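Local coordinates for putative aspartyl-tRNA synthetase (PDB 6OD8), which probably charges tRNA(Asp) with L-aspartate at the expense of ATP, as a class II aminoacyl-tRNA synthetase, at residues 240-252 with 262-275. Residues are numbered along the deposited sequence; the frame is centred on the assembly and turned at random.
Sequences FCEIHSPKIINAP and LEYFNRFAYLAQSP. With EDO (1,2-ethanediol), chain G.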
loop_
_atom_site.group_PDB
_atom_site.type_symbol
_atom_site.label_atom_id
_atom_site.label_comp_id
_atom_site.label_asym_id
_atom_site.label_seq_id
_atom_site.Cartn_x
_atom_site.Cartn_y
_atom_site.Cartn_z
ATOM N N PHE A 240 -5.211 1.946 -12.937
ATOM C CA PHE A 240 -3.918 2.446 -12.466
ATOM C C PHE A 240 -3.126 1.278 -11.902
ATOM O O PHE A 240 -3.673 0.441 -11.180
ATOM C CB PHE A 240 -4.062 3.509 -11.365
ATOM C CG PHE A 240 -4.487 4.861 -11.860
ATOM C CD1 PHE A 240 -3.599 5.928 -11.860
ATOM C CD2 PHE A 240 -5.783 5.068 -12.305
ATOM C CE1 PHE A 240 -4.003 7.191 -12.324
ATOM C CE2 PHE A 240 -6.196 6.302 -12.767
ATOM C CZ PHE A 240 -5.302 7.367 -12.773
ATOM N N CYS A 241 -1.841 1.229 -12.232
ATOM C CA CYS A 241 -0.960 0.170 -11.773
ATOM C C CYS A 241 -0.215 0.624 -10.519
ATOM O O CYS A 241 0.249 1.764 -10.438
ATOM C CB CYS A 241 0.015 -0.181 -12.899
ATOM S SG CYS A 241 1.171 -1.512 -12.589
ATOM N N GLU A 242 -0.085 -0.277 -9.543
ATOM C CA GLU A 242 0.645 0.078 -8.330
ATOM C C GLU A 242 2.145 -0.066 -8.566
ATOM O O GLU A 242 2.605 -1.060 -9.145
ATOM C CB GLU A 242 0.206 -0.798 -7.148
ATOM C CG GLU A 242 0.967 -0.462 -5.887
ATOM C CD GLU A 242 0.409 -1.130 -4.632
ATOM O OE1 GLU A 242 -0.558 -1.914 -4.724
ATOM O OE2 GLU A 242 0.961 -0.867 -3.548
ATOM N N ILE A 243 2.915 0.925 -8.106
ATOM C CA ILE A 243 4.368 0.863 -8.219
ATOM C C ILE A 243 4.968 0.992 -6.833
ATOM O O ILE A 243 4.342 1.499 -5.901
ATOM C CB ILE A 243 4.959 1.953 -9.149
ATOM C CG1 ILE A 243 4.613 3.347 -8.609
ATOM C CG2 ILE A 243 4.408 1.811 -10.565
ATOM C CD1 ILE A 243 5.373 4.480 -9.348
ATOM N N HIS A 244 6.222 0.556 -6.728
ATOM C CA HIS A 244 7.020 0.664 -5.514
ATOM C C HIS A 244 8.381 1.186 -5.938
ATOM O O HIS A 244 9.131 0.479 -6.617
ATOM C CB HIS A 244 7.125 -0.697 -4.808
ATOM C CG HIS A 244 5.831 -1.126 -4.187
ATOM N ND1 HIS A 244 4.951 -1.991 -4.804
ATOM C CD2 HIS A 244 5.242 -0.755 -3.031
ATOM C CE1 HIS A 244 3.888 -2.152 -4.037
ATOM N NE2 HIS A 244 4.036 -1.408 -2.960
ATOM N N SER A 245 8.667 2.437 -5.597
ATOM C CA SER A 245 9.917 3.088 -5.951
ATOM C C SER A 245 10.790 3.261 -4.715
ATOM O O SER A 245 10.299 3.217 -3.583
ATOM C CB SER A 245 9.647 4.452 -6.627
ATOM O OG SER A 245 8.863 5.290 -5.822
ATOM N N PRO A 246 12.104 3.411 -4.885
ATOM C CA PRO A 246 12.993 3.348 -3.719
ATOM C C PRO A 246 12.908 4.592 -2.859
ATOM O O PRO A 246 12.741 5.719 -3.340
ATOM C CB PRO A 246 14.392 3.202 -4.340
ATOM C CG PRO A 246 14.256 3.833 -5.716
ATOM C CD PRO A 246 12.853 3.454 -6.155
ATOM N N LYS A 247 13.059 4.378 -1.566
ATOM C CA LYS A 247 13.144 5.485 -0.634
ATOM C C LYS A 247 14.580 5.901 -0.375
ATOM O O LYS A 247 14.810 7.050 0.029
ATOM C CB LYS A 247 12.435 5.120 0.684
ATOM C CG LYS A 247 11.058 4.469 0.472
ATOM C CD LYS A 247 10.160 5.305 -0.458
ATOM C CE LYS A 247 8.930 4.531 -0.991
ATOM N NZ LYS A 247 8.263 5.334 -2.121
ATOM N N ILE A 248 15.548 5.033 -0.665
ATOM C CA ILE A 248 16.964 5.409 -0.627
ATOM C C ILE A 248 17.360 5.977 -1.987
ATOM O O ILE A 248 17.126 5.351 -3.022
ATOM C CB ILE A 248 17.843 4.207 -0.246
ATOM C CG1 ILE A 248 17.511 3.781 1.190
ATOM C CG2 ILE A 248 19.326 4.570 -0.384
ATOM C CD1 ILE A 248 18.296 2.577 1.686
ATOM N N ILE A 249 17.952 7.169 -1.990
ATOM C CA ILE A 249 18.409 7.802 -3.227
ATOM C C ILE A 249 19.856 8.252 -3.080
ATOM O O ILE A 249 20.399 8.337 -1.979
ATOM C CB ILE A 249 17.489 8.972 -3.639
ATOM C CG1 ILE A 249 17.439 10.060 -2.554
ATOM C CG2 ILE A 249 16.093 8.434 -3.938
ATOM C CD1 ILE A 249 16.534 11.280 -2.949
ATOM N N ASN A 250 20.517 8.486 -4.214
ATOM C CA ASN A 250 21.951 8.695 -4.125
ATOM C C ASN A 250 22.316 10.142 -3.829
ATOM O O ASN A 250 23.477 10.414 -3.517
ATOM C CB ASN A 250 22.661 8.251 -5.406
ATOM C CG ASN A 250 22.425 9.190 -6.545
ATOM O OD1 ASN A 250 21.399 9.870 -6.596
ATOM N ND2 ASN A 250 23.368 9.242 -7.473
ATOM N N ALA A 251 21.360 11.066 -3.929
ATOM C CA ALA A 251 21.672 12.484 -3.802
ATOM C C ALA A 251 20.392 13.238 -3.482
ATOM O O ALA A 251 19.331 12.874 -4.009
ATOM C CB ALA A 251 22.305 13.022 -5.088
ATOM N N PRO A 252 20.440 14.279 -2.631
ATOM C CA PRO A 252 19.250 15.055 -2.218
ATOM C C PRO A 252 18.369 15.540 -3.372
ATOM O O PRO A 252 18.909 16.087 -4.341
ATOM C CB PRO A 252 19.860 16.255 -1.482
ATOM C CG PRO A 252 21.182 15.747 -0.971
ATOM C CD PRO A 252 21.681 14.811 -2.038
ATOM N N LEU A 262 22.116 9.147 5.202
ATOM C CA LEU A 262 22.357 7.875 5.868
ATOM C C LEU A 262 23.679 7.291 5.402
ATOM O O LEU A 262 24.137 7.568 4.289
ATOM C CB LEU A 262 21.215 6.898 5.615
ATOM C CG LEU A 262 20.925 6.561 4.166
ATOM C CD1 LEU A 262 20.807 5.029 3.999
ATOM C CD2 LEU A 262 19.645 7.261 3.721
ATOM N N GLU A 263 24.318 6.526 6.291
ATOM C CA GLU A 263 25.510 5.783 5.908
ATOM C C GLU A 263 25.089 4.585 5.071
ATOM O O GLU A 263 24.249 3.788 5.497
ATOM C CB GLU A 263 26.295 5.314 7.142
ATOM C CG GLU A 263 26.859 6.427 7.994
ATOM C CD GLU A 263 27.494 5.928 9.288
ATOM O OE1 GLU A 263 27.993 6.776 10.055
ATOM O OE2 GLU A 263 27.491 4.702 9.544
ATOM N N TYR A 264 25.677 4.450 3.880
ATOM C CA TYR A 264 25.263 3.418 2.926
ATOM C C TYR A 264 26.527 2.680 2.522
ATOM O O TYR A 264 27.146 3.013 1.513
ATOM C CB TYR A 264 24.535 4.004 1.721
ATOM C CG TYR A 264 23.812 2.946 0.887
ATOM C CD1 TYR A 264 22.566 2.452 1.274
ATOM C CD2 TYR A 264 24.400 2.414 -0.269
ATOM C CE1 TYR A 264 21.923 1.469 0.519
ATOM C CE2 TYR A 264 23.753 1.449 -1.032
ATOM C CZ TYR A 264 22.516 0.984 -0.631
ATOM O OH TYR A 264 21.874 0.044 -1.398
ATOM N N PHE A 265 26.905 1.683 3.321
ATOM C CA PHE A 265 28.134 0.911 3.109
ATOM C C PHE A 265 29.292 1.904 3.089
ATOM O O PHE A 265 29.451 2.639 4.079
ATOM C CB PHE A 265 27.972 0.014 1.878
ATOM C CG PHE A 265 26.828 -0.960 2.006
ATOM C CD1 PHE A 265 26.960 -2.103 2.788
ATOM C CD2 PHE A 265 25.618 -0.719 1.381
ATOM C CE1 PHE A 265 25.902 -2.984 2.944
ATOM C CE2 PHE A 265 24.545 -1.595 1.532
ATOM C CZ PHE A 265 24.700 -2.746 2.313
ATOM N N ASN A 266 30.108 1.955 2.041
ATOM C CA ASN A 266 31.285 2.795 1.907
ATOM C C ASN A 266 30.958 4.201 1.443
ATOM O O ASN A 266 31.875 4.911 1.032
ATOM C CB ASN A 266 32.255 2.150 0.907
ATOM C CG ASN A 266 31.615 1.916 -0.467
ATOM O OD1 ASN A 266 30.395 1.743 -0.583
ATOM N ND2 ASN A 266 32.441 1.910 -1.514
ATOM N N ARG A 267 29.689 4.589 1.409
ATOM C CA ARG A 267 29.315 5.889 0.883
ATOM C C ARG A 267 28.122 6.394 1.682
ATOM O O ARG A 267 27.697 5.769 2.662
ATOM C CB ARG A 267 29.015 5.803 -0.621
ATOM C CG ARG A 267 27.995 4.750 -1.032
ATOM C CD ARG A 267 27.435 5.065 -2.407
ATOM N NE ARG A 267 26.568 6.246 -2.338
ATOM C CZ ARG A 267 26.225 7.012 -3.370
ATOM N NH1 ARG A 267 26.686 6.756 -4.581
ATOM N NH2 ARG A 267 25.403 8.049 -3.180
ATOM N N PHE A 268 27.584 7.532 1.269
ATOM C CA PHE A 268 26.366 8.052 1.868
ATOM C C PHE A 268 25.221 8.016 0.873
ATOM O O PHE A 268 25.429 8.011 -0.341
ATOM C CB PHE A 268 26.571 9.469 2.377
ATOM C CG PHE A 268 27.561 9.540 3.491
ATOM C CD1 PHE A 268 27.151 9.377 4.804
ATOM C CD2 PHE A 268 28.911 9.717 3.225
ATOM C CE1 PHE A 268 28.068 9.421 5.844
ATOM C CE2 PHE A 268 29.833 9.757 4.254
ATOM C CZ PHE A 268 29.406 9.610 5.568
ATOM N N ALA A 269 24.005 7.963 1.412
ATOM C CA ALA A 269 22.803 8.056 0.617
ATOM C C ALA A 269 21.809 8.924 1.381
ATOM O O ALA A 269 22.124 9.473 2.442
ATOM C CB ALA A 269 22.227 6.670 0.293
ATOM N N TYR A 270 20.616 9.058 0.827
ATOM C CA TYR A 270 19.627 10.011 1.314
ATOM C C TYR A 270 18.249 9.380 1.228
ATOM O O TYR A 270 18.044 8.405 0.508
ATOM C CB TYR A 270 19.691 11.327 0.499
ATOM C CG TYR A 270 21.053 11.918 0.587
ATOM C CD1 TYR A 270 21.365 12.831 1.584
ATOM C CD2 TYR A 270 22.050 11.555 -0.315
ATOM C CE1 TYR A 270 22.659 13.347 1.692
ATOM C CE2 TYR A 270 23.326 12.053 -0.218
ATOM C CZ TYR A 270 23.628 12.953 0.782
ATOM O OH TYR A 270 24.904 13.455 0.875
ATOM N N LEU A 271 17.306 9.928 1.991
ATOM C CA LEU A 271 15.927 9.473 1.929
ATOM C C LEU A 271 15.118 10.389 1.024
ATOM O O LEU A 271 15.222 11.623 1.104
ATOM C CB LEU A 271 15.287 9.415 3.322
ATOM C CG LEU A 271 15.811 8.368 4.292
ATOM C CD1 LEU A 271 15.072 8.500 5.645
ATOM C CD2 LEU A 271 15.612 6.970 3.712
ATOM N N ALA A 272 14.314 9.770 0.167
ATOM C CA ALA A 272 13.499 10.497 -0.790
ATOM C C ALA A 272 12.353 11.209 -0.086
ATOM O O ALA A 272 11.679 10.647 0.783
ATOM C CB ALA A 272 12.946 9.535 -1.847
ATOM N N GLN A 273 12.127 12.458 -0.470
ATOM C CA GLN A 273 11.042 13.208 0.137
ATOM C C GLN A 273 9.709 12.724 -0.379
ATOM O O GLN A 273 8.692 12.835 0.318
ATOM C CB GLN A 273 11.208 14.717 -0.155
ATOM N N SER A 274 9.696 12.183 -1.590
ATOM C CA SER A 274 8.474 11.712 -2.218
ATOM C C SER A 274 8.881 10.901 -3.436
ATOM O O SER A 274 10.028 11.004 -3.880
ATOM C CB SER A 274 7.566 12.884 -2.623
ATOM O OG SER A 274 7.925 13.325 -3.903
ATOM N N PRO A 275 7.964 10.096 -3.992
ATOM C CA PRO A 275 8.317 9.327 -5.191
ATOM C C PRO A 275 8.181 10.143 -6.475
ATOM O O PRO A 275 8.105 9.557 -7.549
ATOM C CB PRO A 275 7.327 8.164 -5.151
ATOM C CG PRO A 275 6.082 8.809 -4.583
ATOM C CD PRO A 275 6.591 9.796 -3.540
HETATM C C1 EDO G . 13.695 11.618 -5.600
HETATM O O1 EDO G . 13.266 12.524 -4.566
HETATM C C2 EDO G . 12.600 10.575 -5.855
HETATM O O2 EDO G . 11.343 11.189 -6.225
HETATM O O HOH W 1 25.585 6.705 -7.344
#
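P252 sets its CD over one face of the Y270 ring, close to the centre: the atom sits 3.7 Å from the ring centroid and only 11° off the normal, a CH-pi contact, while the backbone O of N250 comes up at the edge of the same ring. Y270 can reach this spot because its CG stands anti to the carbonyl carbon (chi1 -58°), which sends the ring along the chain as it turns from N250 to P252. Beneath it, I249 and Y270 form an antiparallel hydrogen-bonded pair. I249 N gives a nearly straight bond to Y270 O (170° at the hydrogen), and Y270 N returns one to I249 O; A272 N to K247 O, 2.8 Å, carries the ladder one step further. I249 spreads its branches on the Y270 side, CG1 against Y270 CB and CG2 at 3.9 Å from A272 CB. On the other face, I248 splits its work: CG2 presses on A269 CB at 3.6 Å, whereas CD1 reaches L262 CD1 and meets Y264 CE1 obliquely at 4.0 Å. Y264 OH bonds to T309 of the second subunit. Near the hairpin end, R267 clasps F268 O side-on with NE and NH2, which holds the guanidinium with N250 O at its edge. Toward the body of the domain, S245 OG touches P275 CB at 3.3 Å and bonds to E292, which also pairs with K247. The whole is a small three-stranded antiparallel sheet, strand 248-249 edging the 261-271 beta-hairpin with its type II' turn, projecting from the class II synthetase catalytic domain against its dimer partner.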